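Long-range contacts in ATP-dependent CLP protease, putative (Plasmodium falciparum, PDB 2F6I), which probably hydrolyses proteins to small peptides as the serine protease of an ATP-dependent Clp system, the chain being the catalytic domain of a longer protein: residues Thr45-Lys50 against Asn76-Ser81; Lys72-Ser77 against Ile102-Val107; Leu106-Ala111 against Arg130-Gln135. All coordinates share one frame; numbering follows the deposited sequence.

Contact 1 (Thr45-Lys50 against Asn76-Ser81)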
ATOM      1  N   THR C  45     -15.789   2.915  29.098  1.00 52.98           N
ATOM      2  CA  THR C  45     -16.517   2.815  27.842  1.00 55.80           C
ATOM      3  C   THR C  45     -15.639   2.512  26.636  1.00 55.92           C
ATOM      4  O   THR C  45     -16.018   2.785  25.499  1.00 56.86           O
ATOM      5  CB  THR C  45     -17.309   4.111  27.573  1.00 56.76           C
ATOM      6  OG1 THR C  45     -16.423   5.237  27.635  1.00 58.58           O
ATOM      7  CG2 THR C  45     -18.409   4.283  28.615  1.00 56.24           C
ATOM      8  N   ASP C  46     -14.468   1.941  26.893  1.00 57.04           N
ATOM      9  CA  ASP C  46     -13.533   1.583  25.833  1.00 57.69           C
ATOM     10  C   ASP C  46     -13.228   0.101  25.931  1.00 56.91           C
ATOM     11  O   ASP C  46     -13.673  -0.571  26.856  1.00 56.83           O
ATOM     12  CB  ASP C  46     -12.220   2.355  25.988  1.00 60.53           C
ATOM     13  CG  ASP C  46     -11.983   3.341  24.863  1.00 63.92           C
ATOM     14  OD1 ASP C  46     -12.215   2.976  23.689  1.00 64.50           O
ATOM     15  OD2 ASP C  46     -11.548   4.479  25.153  1.00 64.80           O
ATOM     16  N   GLU C  47     -12.470  -0.406  24.968  1.00 56.47           N
ATOM     17  CA  GLU C  47     -12.072  -1.804  24.986  1.00 56.22           C
ATOM     18  C   GLU C  47     -11.091  -1.929  26.139  1.00 53.70           C
ATOM     19  O   GLU C  47     -10.433  -0.956  26.504  1.00 53.05           O
ATOM     20  CB  GLU C  47     -11.373  -2.174  23.680  1.00 60.16           C
ATOM     21  CG  GLU C  47     -12.309  -2.367  22.503  1.00 67.93           C
ATOM     22  CD  GLU C  47     -11.579  -2.373  21.173  1.00 71.49           C
ATOM     23  OE1 GLU C  47     -10.464  -2.933  21.103  1.00 74.31           O
ATOM     24  OE2 GLU C  47     -12.127  -1.825  20.194  1.00 74.18           O
ATOM     25  N   ILE C  48     -10.999  -3.112  26.730  1.00 51.37           N
ATOM     26  CA  ILE C  48     -10.068  -3.303  27.827  1.00 49.98           C
ATOM     27  C   ILE C  48      -8.743  -3.781  27.264  1.00 50.54           C
ATOM     28  O   ILE C  48      -8.612  -4.926  26.832  1.00 49.34           O
ATOM     29  CB  ILE C  48     -10.590  -4.326  28.856  1.00 50.02           C
ATOM     30  CG1 ILE C  48     -11.834  -3.764  29.550  1.00 48.94           C
ATOM     31  CG2 ILE C  48      -9.502  -4.637  29.883  1.00 47.96           C
ATOM     32  CD1 ILE C  48     -12.419  -4.678  30.598  1.00 49.01           C
ATOM     33  N   ASN C  49      -7.766  -2.885  27.259  1.00 50.85           N
ATOM     34  CA  ASN C  49      -6.443  -3.204  26.750  1.00 51.77           C
ATOM     35  C   ASN C  49      -5.389  -2.614  27.672  1.00 52.53           C
ATOM     36  O   ASN C  49      -5.710  -2.000  28.687  1.00 53.26           O
ATOM     37  CB  ASN C  49      -6.280  -2.656  25.329  1.00 50.51           C
ATOM     38  CG  ASN C  49      -6.450  -1.150  25.258  1.00 49.69           C
ATOM     39  OD1 ASN C  49      -6.962  -0.621  24.274  1.00 49.18           O
ATOM     40  ND2 ASN C  49      -6.007  -0.451  26.294  1.00 50.17           N
ATOM     41  N   LYS C  50      -4.130  -2.801  27.304  1.00 53.40           N
ATOM     42  CA  LYS C  50      -3.012  -2.305  28.089  1.00 55.31           C
ATOM     43  C   LYS C  50      -3.196  -0.849  28.509  1.00 55.31           C
ATOM     44  O   LYS C  50      -3.133  -0.517  29.694  1.00 55.37           O
ATOM     45  CB  LYS C  50      -1.726  -2.441  27.274  1.00 58.89           C
ATOM     46  CG  LYS C  50      -0.450  -2.227  28.058  1.00 61.90           C
ATOM     47  CD  LYS C  50      -0.204  -3.381  29.006  1.00 65.03           C
ATOM     48  CE  LYS C  50       1.121  -3.224  29.725  1.00 64.03           C
ATOM     49  NZ  LYS C  50       1.343  -4.371  30.639  1.00 67.46           N
ATOM     50  N   ASN C  76     -19.596   0.216  29.578  1.00 42.79           N
ATOM     51  CA  ASN C  76     -20.092   0.001  28.222  1.00 42.20           C
ATOM     52  C   ASN C  76     -18.841  -0.432  27.470  1.00 42.30           C
ATOM     53  O   ASN C  76     -18.194   0.376  26.811  1.00 42.49           O
ATOM     54  CB  ASN C  76     -20.631   1.313  27.637  1.00 42.55           C
ATOM     55  CG  ASN C  76     -21.202   1.146  26.237  1.00 44.19           C
ATOM     56  OD1 ASN C  76     -21.175   0.058  25.661  1.00 43.14           O
ATOM     57  ND2 ASN C  76     -21.724   2.234  25.683  1.00 44.84           N
ATOM     58  N   SER C  77     -18.498  -1.711  27.586  1.00 42.71           N
ATOM     59  CA  SER C  77     -17.290  -2.237  26.963  1.00 42.05           C
ATOM     60  C   SER C  77     -17.426  -3.675  26.481  1.00 42.40           C
ATOM     61  O   SER C  77     -18.052  -4.503  27.137  1.00 44.39           O
ATOM     62  CB  SER C  77     -16.132  -2.145  27.963  1.00 42.21           C
ATOM     63  OG  SER C  77     -15.008  -2.896  27.539  1.00 45.17           O
ATOM     64  N   PRO C  78     -16.833  -3.989  25.320  1.00 42.03           N
ATOM     65  CA  PRO C  78     -16.885  -5.337  24.748  1.00 41.99           C
ATOM     66  C   PRO C  78     -15.808  -6.215  25.370  1.00 42.48           C
ATOM     67  O   PRO C  78     -15.588  -7.347  24.944  1.00 44.06           O
ATOM     68  CB  PRO C  78     -16.625  -5.083  23.271  1.00 41.57           C
ATOM     69  CG  PRO C  78     -15.601  -3.989  23.331  1.00 42.94           C
ATOM     70  CD  PRO C  78     -16.175  -3.054  24.387  1.00 42.36           C
ATOM     71  N   GLY C  79     -15.137  -5.682  26.383  1.00 42.07           N
ATOM     72  CA  GLY C  79     -14.081  -6.431  27.033  1.00 42.79           C
ATOM     73  C   GLY C  79     -12.770  -6.217  26.304  1.00 42.74           C
ATOM     74  O   GLY C  79     -12.525  -5.140  25.763  1.00 40.98           O
ATOM     75  N   GLY C  80     -11.926  -7.244  26.284  1.00 43.16           N
ATOM     76  CA  GLY C  80     -10.646  -7.135  25.611  1.00 46.61           C
ATOM     77  C   GLY C  80      -9.630  -8.140  26.123  1.00 49.11           C
ATOM     78  O   GLY C  80      -9.763  -9.345  25.899  1.00 50.91           O
ATOM     79  N   SER C  81      -8.612  -7.641  26.815  1.00 50.54           N
ATOM     80  CA  SER C  81      -7.557  -8.485  27.369  1.00 51.38           C
ATOM     81  C   SER C  81      -7.957  -9.028  28.741  1.00 52.10           C
ATOM     82  O   SER C  81      -8.346  -8.266  29.627  1.00 51.95           O
ATOM     83  CB  SER C  81      -6.264  -7.679  27.496  1.00 50.53           C
ATOM     84  OG  SER C  81      -5.292  -8.389  28.239  1.00 54.14           O
TER

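Contact 2 (Lys72-Ser77 against Ile102-Val107)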
ATOM      1  N   LYS C  72     -18.178   5.396  41.551  1.00 47.41           N
ATOM      2  CA  LYS C  72     -19.157   4.899  40.591  1.00 47.09           C
ATOM      3  C   LYS C  72     -18.505   4.713  39.224  1.00 47.29           C
ATOM      4  O   LYS C  72     -17.796   5.598  38.737  1.00 44.45           O
ATOM      5  CB  LYS C  72     -20.329   5.870  40.463  1.00 48.22           C
ATOM      6  CG  LYS C  72     -21.372   5.417  39.455  1.00 52.74           C
ATOM      7  CD  LYS C  72     -22.428   6.482  39.191  1.00 55.77           C
ATOM      8  CE  LYS C  72     -23.309   6.726  40.403  1.00 58.02           C
ATOM      9  NZ  LYS C  72     -24.384   7.710  40.085  1.00 58.54           N
ATOM     10  N   ILE C  73     -18.754   3.562  38.606  1.00 45.85           N
ATOM     11  CA  ILE C  73     -18.185   3.264  37.299  1.00 45.32           C
ATOM     12  C   ILE C  73     -19.235   2.855  36.267  1.00 46.25           C
ATOM     13  O   ILE C  73     -19.894   1.822  36.414  1.00 44.85           O
ATOM     14  CB  ILE C  73     -17.136   2.132  37.394  1.00 45.42           C
ATOM     15  CG1 ILE C  73     -15.984   2.568  38.300  1.00 46.41           C
ATOM     16  CG2 ILE C  73     -16.612   1.779  36.007  1.00 44.82           C
ATOM     17  CD1 ILE C  73     -14.863   1.555  38.402  1.00 45.77           C
ATOM     18  N   TYR C  74     -19.394   3.670  35.227  1.00 46.18           N
ATOM     19  CA  TYR C  74     -20.335   3.352  34.158  1.00 45.14           C
ATOM     20  C   TYR C  74     -19.587   2.397  33.235  1.00 45.10           C
ATOM     21  O   TYR C  74     -18.434   2.650  32.888  1.00 44.64           O
ATOM     22  CB  TYR C  74     -20.739   4.609  33.383  1.00 44.85           C
ATOM     23  CG  TYR C  74     -21.621   5.568  34.152  1.00 46.57           C
ATOM     24  CD1 TYR C  74     -21.125   6.791  34.602  1.00 47.39           C
ATOM     25  CD2 TYR C  74     -22.956   5.260  34.418  1.00 47.65           C
ATOM     26  CE1 TYR C  74     -21.936   7.687  35.296  1.00 48.30           C
ATOM     27  CE2 TYR C  74     -23.778   6.150  35.114  1.00 48.96           C
ATOM     28  CZ  TYR C  74     -23.259   7.361  35.549  1.00 49.66           C
ATOM     29  OH  TYR C  74     -24.060   8.251  36.231  1.00 51.88           O
ATOM     30  N   ILE C  75     -20.233   1.304  32.844  1.00 43.87           N
ATOM     31  CA  ILE C  75     -19.582   0.329  31.982  1.00 42.82           C
ATOM     32  C   ILE C  75     -20.325   0.065  30.679  1.00 43.25           C
ATOM     33  O   ILE C  75     -21.509  -0.275  30.677  1.00 44.03           O
ATOM     34  CB  ILE C  75     -19.388  -1.014  32.715  1.00 42.71           C
ATOM     35  CG1 ILE C  75     -18.656  -0.785  34.039  1.00 43.43           C
ATOM     36  CG2 ILE C  75     -18.591  -1.974  31.841  1.00 41.91           C
ATOM     37  CD1 ILE C  75     -18.530  -2.036  34.897  1.00 42.10           C
ATOM     38  N   ASN C  76     -19.596   0.216  29.578  1.00 42.79           N
ATOM     39  CA  ASN C  76     -20.092   0.001  28.222  1.00 42.20           C
ATOM     40  C   ASN C  76     -18.841  -0.432  27.470  1.00 42.30           C
ATOM     41  O   ASN C  76     -18.194   0.376  26.811  1.00 42.49           O
ATOM     42  CB  ASN C  76     -20.631   1.313  27.637  1.00 42.55           C
ATOM     43  CG  ASN C  76     -21.202   1.146  26.237  1.00 44.19           C
ATOM     44  OD1 ASN C  76     -21.175   0.058  25.661  1.00 43.14           O
ATOM     45  ND2 ASN C  76     -21.724   2.234  25.683  1.00 44.84           N
ATOM     46  N   SER C  77     -18.498  -1.711  27.586  1.00 42.71           N
ATOM     47  CA  SER C  77     -17.290  -2.237  26.963  1.00 42.05           C
ATOM     48  C   SER C  77     -17.426  -3.675  26.481  1.00 42.40           C
ATOM     49  O   SER C  77     -18.052  -4.503  27.137  1.00 44.39           O
ATOM     50  CB  SER C  77     -16.132  -2.145  27.963  1.00 42.21           C
ATOM     51  OG  SER C  77     -15.008  -2.896  27.539  1.00 45.17           O
ATOM     52  N   ILE C 102     -22.512   0.416  37.034  1.00 44.76           N
ATOM     53  CA  ILE C 102     -23.713   0.661  36.249  1.00 43.90           C
ATOM     54  C   ILE C 102     -23.373   0.414  34.785  1.00 45.04           C
ATOM     55  O   ILE C 102     -22.484   1.055  34.220  1.00 45.26           O
ATOM     56  CB  ILE C 102     -24.219   2.105  36.415  1.00 42.20           C
ATOM     57  CG1 ILE C 102     -24.535   2.372  37.890  1.00 44.31           C
ATOM     58  CG2 ILE C 102     -25.467   2.318  35.565  1.00 39.46           C
ATOM     59  CD1 ILE C 102     -25.102   3.754  38.163  1.00 43.59           C
ATOM     60  N   SER C 103     -24.078  -0.526  34.170  1.00 43.60           N
ATOM     61  CA  SER C 103     -23.825  -0.858  32.781  1.00 44.18           C
ATOM     62  C   SER C 103     -24.896  -0.324  31.854  1.00 44.61           C
ATOM     63  O   SER C 103     -26.054  -0.177  32.238  1.00 45.11           O
ATOM     64  CB  SER C 103     -23.757  -2.373  32.609  1.00 42.88           C
ATOM     65  OG  SER C 103     -25.045  -2.942  32.769  1.00 42.80           O
ATOM     66  N   PHE C 104     -24.489  -0.021  30.629  1.00 44.70           N
ATOM     67  CA  PHE C 104     -25.407   0.436  29.602  1.00 45.06           C
ATOM     68  C   PHE C 104     -24.778   0.144  28.250  1.00 44.31           C
ATOM     69  O   PHE C 104     -23.560   0.019  28.142  1.00 43.27           O
ATOM     70  CB  PHE C 104     -25.750   1.929  29.753  1.00 44.60           C
ATOM     71  CG  PHE C 104     -24.584   2.863  29.591  1.00 45.47           C
ATOM     72  CD1 PHE C 104     -24.016   3.482  30.701  1.00 47.91           C
ATOM     73  CD2 PHE C 104     -24.093   3.176  28.327  1.00 46.76           C
ATOM     74  CE1 PHE C 104     -22.979   4.406  30.556  1.00 48.39           C
ATOM     75  CE2 PHE C 104     -23.056   4.097  28.171  1.00 48.06           C
ATOM     76  CZ  PHE C 104     -22.499   4.713  29.289  1.00 48.09           C
ATOM     77  N   GLY C 105     -25.613   0.001  27.228  1.00 43.59           N
ATOM     78  CA  GLY C 105     -25.104  -0.288  25.902  1.00 43.45           C
ATOM     79  C   GLY C 105     -24.771  -1.756  25.734  1.00 42.89           C
ATOM     80  O   GLY C 105     -25.659  -2.590  25.571  1.00 43.20           O
ATOM     81  N   LEU C 106     -23.485  -2.076  25.778  1.00 43.17           N
ATOM     82  CA  LEU C 106     -23.046  -3.451  25.623  1.00 43.55           C
ATOM     83  C   LEU C 106     -21.914  -3.756  26.585  1.00 43.14           C
ATOM     84  O   LEU C 106     -20.965  -2.981  26.707  1.00 42.68           O
ATOM     85  CB  LEU C 106     -22.578  -3.695  24.187  1.00 47.32           C
ATOM     86  CG  LEU C 106     -22.229  -5.141  23.845  1.00 49.79           C
ATOM     87  CD1 LEU C 106     -23.462  -5.990  24.043  1.00 53.16           C
ATOM     88  CD2 LEU C 106     -21.747  -5.250  22.412  1.00 53.66           C
ATOM     89  N   VAL C 107     -22.021  -4.887  27.274  1.00 42.40           N
ATOM     90  CA  VAL C 107     -20.997  -5.305  28.220  1.00 42.76           C
ATOM     91  C   VAL C 107     -20.694  -6.770  27.964  1.00 43.31           C
ATOM     92  O   VAL C 107     -21.611  -7.569  27.760  1.00 43.29           O
ATOM     93  CB  VAL C 107     -21.469  -5.116  29.674  1.00 44.37           C
ATOM     94  CG1 VAL C 107     -20.408  -5.629  30.634  1.00 44.18           C
ATOM     95  CG2 VAL C 107     -21.753  -3.641  29.937  1.00 43.37           C
TER

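Contact 3 (Leu106-Ala111 against Arg130-Gln135)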
ATOM      1  N   LEU C 106     -23.485  -2.076  25.778  1.00 43.17           N
ATOM      2  CA  LEU C 106     -23.046  -3.451  25.623  1.00 43.55           C
ATOM      3  C   LEU C 106     -21.914  -3.756  26.585  1.00 43.14           C
ATOM      4  O   LEU C 106     -20.965  -2.981  26.707  1.00 42.68           O
ATOM      5  CB  LEU C 106     -22.578  -3.695  24.187  1.00 47.32           C
ATOM      6  CG  LEU C 106     -22.229  -5.141  23.845  1.00 49.79           C
ATOM      7  CD1 LEU C 106     -23.462  -5.990  24.043  1.00 53.16           C
ATOM      8  CD2 LEU C 106     -21.747  -5.250  22.412  1.00 53.66           C
ATOM      9  N   VAL C 107     -22.021  -4.887  27.274  1.00 42.40           N
ATOM     10  CA  VAL C 107     -20.997  -5.305  28.220  1.00 42.76           C
ATOM     11  C   VAL C 107     -20.694  -6.770  27.964  1.00 43.31           C
ATOM     12  O   VAL C 107     -21.611  -7.569  27.760  1.00 43.29           O
ATOM     13  CB  VAL C 107     -21.469  -5.116  29.674  1.00 44.37           C
ATOM     14  CG1 VAL C 107     -20.408  -5.629  30.634  1.00 44.18           C
ATOM     15  CG2 VAL C 107     -21.753  -3.641  29.937  1.00 43.37           C
ATOM     16  N   ALA C 108     -19.412  -7.124  27.972  1.00 43.02           N
ATOM     17  CA  ALA C 108     -19.016  -8.502  27.709  1.00 44.98           C
ATOM     18  C   ALA C 108     -17.715  -8.927  28.383  1.00 46.65           C
ATOM     19  O   ALA C 108     -16.932  -8.093  28.845  1.00 46.44           O
ATOM     20  CB  ALA C 108     -18.907  -8.720  26.208  1.00 45.00           C
ATOM     21  N   SER C 109     -17.499 -10.239  28.424  1.00 48.07           N
ATOM     22  CA  SER C 109     -16.306 -10.835  29.020  1.00 49.20           C
ATOM     23  C   SER C 109     -15.889 -10.154  30.322  1.00 49.33           C
ATOM     24  O   SER C 109     -16.714  -9.966  31.220  1.00 50.29           O
ATOM     25  CB  SER C 109     -15.153 -10.803  28.014  1.00 51.05           C
ATOM     26  OG  SER C 109     -14.059 -11.576  28.474  1.00 54.26           O
ATOM     27  N   MET C 110     -14.613  -9.791  30.429  1.00 49.08           N
ATOM     28  CA  MET C 110     -14.109  -9.141  31.638  1.00 49.08           C
ATOM     29  C   MET C 110     -14.918  -7.910  32.030  1.00 48.63           C
ATOM     30  O   MET C 110     -14.996  -7.564  33.210  1.00 48.16           O
ATOM     31  CB  MET C 110     -12.633  -8.756  31.478  1.00 50.24           C
ATOM     32  CG  MET C 110     -11.663  -9.906  31.719  1.00 49.56           C
ATOM     33  SD  MET C 110     -12.033 -10.789  33.260  1.00 54.94           S
ATOM     34  CE  MET C 110     -11.682  -9.537  34.481  1.00 53.91           C
ATOM     35  N   ALA C 111     -15.515  -7.248  31.043  1.00 47.05           N
ATOM     36  CA  ALA C 111     -16.324  -6.069  31.318  1.00 46.48           C
ATOM     37  C   ALA C 111     -17.520  -6.514  32.155  1.00 45.88           C
ATOM     38  O   ALA C 111     -17.914  -5.844  33.111  1.00 44.80           O
ATOM     39  CB  ALA C 111     -16.791  -5.431  30.014  1.00 46.46           C
ATOM     40  N   ARG C 130     -27.081  -4.862  26.770  1.00 42.60           N
ATOM     41  CA  ARG C 130     -26.957  -6.258  26.375  1.00 43.46           C
ATOM     42  C   ARG C 130     -25.710  -6.791  27.067  1.00 44.22           C
ATOM     43  O   ARG C 130     -24.624  -6.233  26.916  1.00 45.89           O
ATOM     44  CB  ARG C 130     -26.824  -6.378  24.856  1.00 43.61           C
ATOM     45  CG  ARG C 130     -28.003  -5.788  24.086  1.00 46.31           C
ATOM     46  CD  ARG C 130     -29.295  -6.538  24.377  1.00 47.69           C
ATOM     47  NE  ARG C 130     -29.333  -7.841  23.718  1.00 48.84           N
ATOM     48  CZ  ARG C 130     -30.248  -8.776  23.954  1.00 49.44           C
ATOM     49  NH1 ARG C 130     -31.210  -8.564  24.844  1.00 49.49           N
ATOM     50  NH2 ARG C 130     -30.205  -9.924  23.290  1.00 49.14           N
ATOM     51  N   ILE C 131     -25.876  -7.865  27.832  1.00 44.95           N
ATOM     52  CA  ILE C 131     -24.779  -8.464  28.584  1.00 45.71           C
ATOM     53  C   ILE C 131     -24.498  -9.897  28.143  1.00 47.11           C
ATOM     54  O   ILE C 131     -25.420 -10.689  27.953  1.00 48.46           O
ATOM     55  CB  ILE C 131     -25.110  -8.451  30.091  1.00 45.97           C
ATOM     56  CG1 ILE C 131     -25.421  -7.018  30.532  1.00 47.76           C
ATOM     57  CG2 ILE C 131     -23.956  -9.016  30.891  1.00 46.29           C
ATOM     58  CD1 ILE C 131     -25.931  -6.901  31.952  1.00 47.28           C
ATOM     59  N   MET C 132     -23.218 -10.221  27.986  1.00 48.58           N
ATOM     60  CA  MET C 132     -22.799 -11.555  27.564  1.00 49.43           C
ATOM     61  C   MET C 132     -21.527 -11.973  28.290  1.00 49.86           C
ATOM     62  O   MET C 132     -20.820 -11.140  28.853  1.00 50.15           O
ATOM     63  CB  MET C 132     -22.550 -11.573  26.059  1.00 51.31           C
ATOM     64  CG  MET C 132     -21.404 -10.680  25.633  1.00 55.03           C
ATOM     65  SD  MET C 132     -21.789  -9.767  24.140  1.00 61.03           S
ATOM     66  CE  MET C 132     -23.307  -8.981  24.659  1.00 58.05           C
ATOM     67  N   ILE C 133     -21.231 -13.266  28.260  1.00 50.56           N
ATOM     68  CA  ILE C 133     -20.051 -13.791  28.930  1.00 53.03           C
ATOM     69  C   ILE C 133     -18.870 -13.963  27.979  1.00 54.39           C
ATOM     70  O   ILE C 133     -17.720 -13.745  28.361  1.00 53.87           O
ATOM     71  CB  ILE C 133     -20.369 -15.145  29.593  1.00 53.52           C
ATOM     72  CG1 ILE C 133     -21.557 -14.979  30.543  1.00 53.66           C
ATOM     73  CG2 ILE C 133     -19.146 -15.664  30.338  1.00 52.23           C
ATOM     74  CD1 ILE C 133     -22.032 -16.276  31.163  1.00 55.67           C
ATOM     75  N   HIS C 134     -19.164 -14.352  26.743  1.00 57.11           N
ATOM     76  CA  HIS C 134     -18.145 -14.566  25.717  1.00 59.46           C
ATOM     77  C   HIS C 134     -17.415 -13.272  25.343  1.00 61.08           C
ATOM     78  O   HIS C 134     -17.767 -12.191  25.816  1.00 60.89           O
ATOM     79  CB  HIS C 134     -18.801 -15.163  24.472  1.00 60.24           C
ATOM     80  CG  HIS C 134     -19.850 -14.283  23.866  1.00 62.01           C
ATOM     81  ND1 HIS C 134     -19.595 -13.440  22.806  1.00 62.51           N
ATOM     82  CD2 HIS C 134     -21.150 -14.091  24.193  1.00 61.82           C
ATOM     83  CE1 HIS C 134     -20.691 -12.766  22.506  1.00 61.55           C
ATOM     84  NE2 HIS C 134     -21.650 -13.143  23.333  1.00 62.37           N
ATOM     85  N   GLN C 135     -16.397 -13.393  24.494  1.00 62.94           N
ATOM     86  CA  GLN C 135     -15.621 -12.237  24.048  1.00 65.08           C
ATOM     87  C   GLN C 135     -15.946 -11.914  22.589  1.00 66.02           C
ATOM     88  O   GLN C 135     -15.498 -12.608  21.676  1.00 66.23           O
ATOM     89  CB  GLN C 135     -14.121 -12.512  24.186  1.00 65.24           C
ATOM     90  CG  GLN C 135     -13.695 -13.001  25.564  1.00 68.66           C
ATOM     91  CD  GLN C 135     -12.186 -13.127  25.703  1.00 69.65           C
ATOM     92  OE1 GLN C 135     -11.471 -12.126  25.789  1.00 70.67           O
ATOM     93  NE2 GLN C 135     -11.695 -14.363  25.718  1.00 69.94           N
TER

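Contact 1 (Thr45-Lys50 against Asn76-Ser81)
The Ser-Pro-Gly-Gly turn of a ClpP-type protease, here Ser77-Gly80, runs beside Asp46-Ile48, in the loop that leads from strand 41-44 to helix 50-66. Ser77 supplies the side-chain hydrogen bond between the two segments. With OG anti to the backbone N (chi1 167°), the hydroxyl is brought to the carbonyl of Asp46, donating to Asp46 O at 2.8 Å from a position tilted out of the carbonyl plane. The same OG accepts from Gly79 N at 3.0 Å, closing an ST turn, and with one bond given and one received its rotation is fixed. Beyond the turn the backbones meet in a single beta bridge between Ile48 and Gly80. Ile48 N donates to Gly79 O at 2.7 Å, and Ser81 N returns a bond of 2.7 Å to Ile48 O. That oxygen also receives a CA-H...O contact from Gly80. Ile48 leans across the glycines, its CB 3.7 Å from Gly79 O and its CG1 beside the Ser77 hydroxyl, while the Glu47 and Pro78 side chains cross at about a right angle, CG to CG 3.8 Å. Asn49 and Ser81 stand at the N-cap positions of the following helices, and Ser81 OG accepts from Glu84 N. The side chain of Pro78 comes within about 9 Å, between nearest atoms, of that of His134, the predicted active-site histidine.

Contact 2 (Lys72-Ser77 against Ile102-Val107)
Ile102 faces Tyr74 across two parallel strands, and its two backbone polar groups bond to the residues on either side of Tyr74. Its N donates to Ile73 O at 3.0 Å, and its O accepts from Ile75 N at 2.6 Å. One step on, Ile75 O takes Phe104 N at 3.0 Å, the same oxygen also receiving a CA-H...O contact from Ser103. At Gly105 the second chain turns a corner, and here a side chain joins in: Asn76 OD1 accepts Leu106 N at 3.1 Å, the donor lying far above the amide plane. Placing CG anti to the backbone N (chi1 -178°) carries the amide across to Leu106. ND2 of Asn76 bonds to Glu84 and its backbone O to Lys50, both of a second subunit. Ser103 OG has a weak bond to Ser125 OG.

The apolar atoms fill in round these bonds. Tyr74 and Ile102 lie side by side, pointing the same way, while Tyr74 CD2 reaches the edge of the Phe104 ring and Tyr74 CB sits 3.6 Å from Phe104 CE1. Further along that ring, CE2 is 3.4 Å from Asn76 ND2, with the amide and ring planes 67° apart. On the face that carries Ile75 and Val107, Ile75 CG2 meets Val107 CG2 at 4.0 Å.

Strands 71-77 and 99-104 belong to a beta-alpha-beta unit connected by helix 82-94. Helix 109-116 covers the side of Ile75, Ser77 and Val107, whereas Tyr74 and Phe104 pack on Leu61 and Ile57 of the second subunit.

Contact 3 (Leu106-Ala111 against Arg130-Gln135)
Met132 is folded between Ala108 and His134. Its CG stands between the backbone N and the carbonyl carbon (chi1 64°), with SD 3.7 Å from Ala108 CB. The same CG lies 3.3 Å above one face of the His134 imidazole, offset toward the rim; Tyr185 also meets that ring. Leu106 lies next to Met132 and Arg130, though the placing of its CD1 is doubtful. The guanidinium of Arg130 turns outward to Glu153 and Tyr156 of a second subunit, in a salt bridge and a cation-pi contact.

The backbones hold these groups in parallel register. Val107 N donates to Arg130 O at 3.0 Å, and Met132 N to Val107 O at 3.1 Å. Past this pairing Ser109 N makes a weak bond to His134 O. Ser109 has an unusual backbone (phi 41°, psi -130°) where the chain turns into helix 109-116, and its OG packs 3.3 Å from Gln135 CG.

Ser109 OG is 9.3 Å from His134 NE2, too far for a direct hydrogen bond. Ala-Ser-Met-Ala, residues 108-111, matches the segment carrying the nucleophile in ClpP relatives, and His134 is the predicted active-site histidine; the arrangement is consistent with a ClpP active site whose serine and histidine stand apart.

In the fold
All three contacts are mainly buried, contact 2 the most central and contact 1 reaching the surface at Asp46. Contacts 1 and 2 share Asn76 and Ser77 at the end of strand 71-77, and contacts 2 and 3 share Leu106 and Val107, so contact 2 lies between the other two, on the way from the parallel sheet to the smaller mixed sheet. Sheet pairing with aromatic packing dominates contact 2. Contact 1 depends on a serine hydroxyl and glycine backbone in loops, while contact 3 begins as paired strands and ends in a helix start beside the predicted histidine. Each also touches a second subunit.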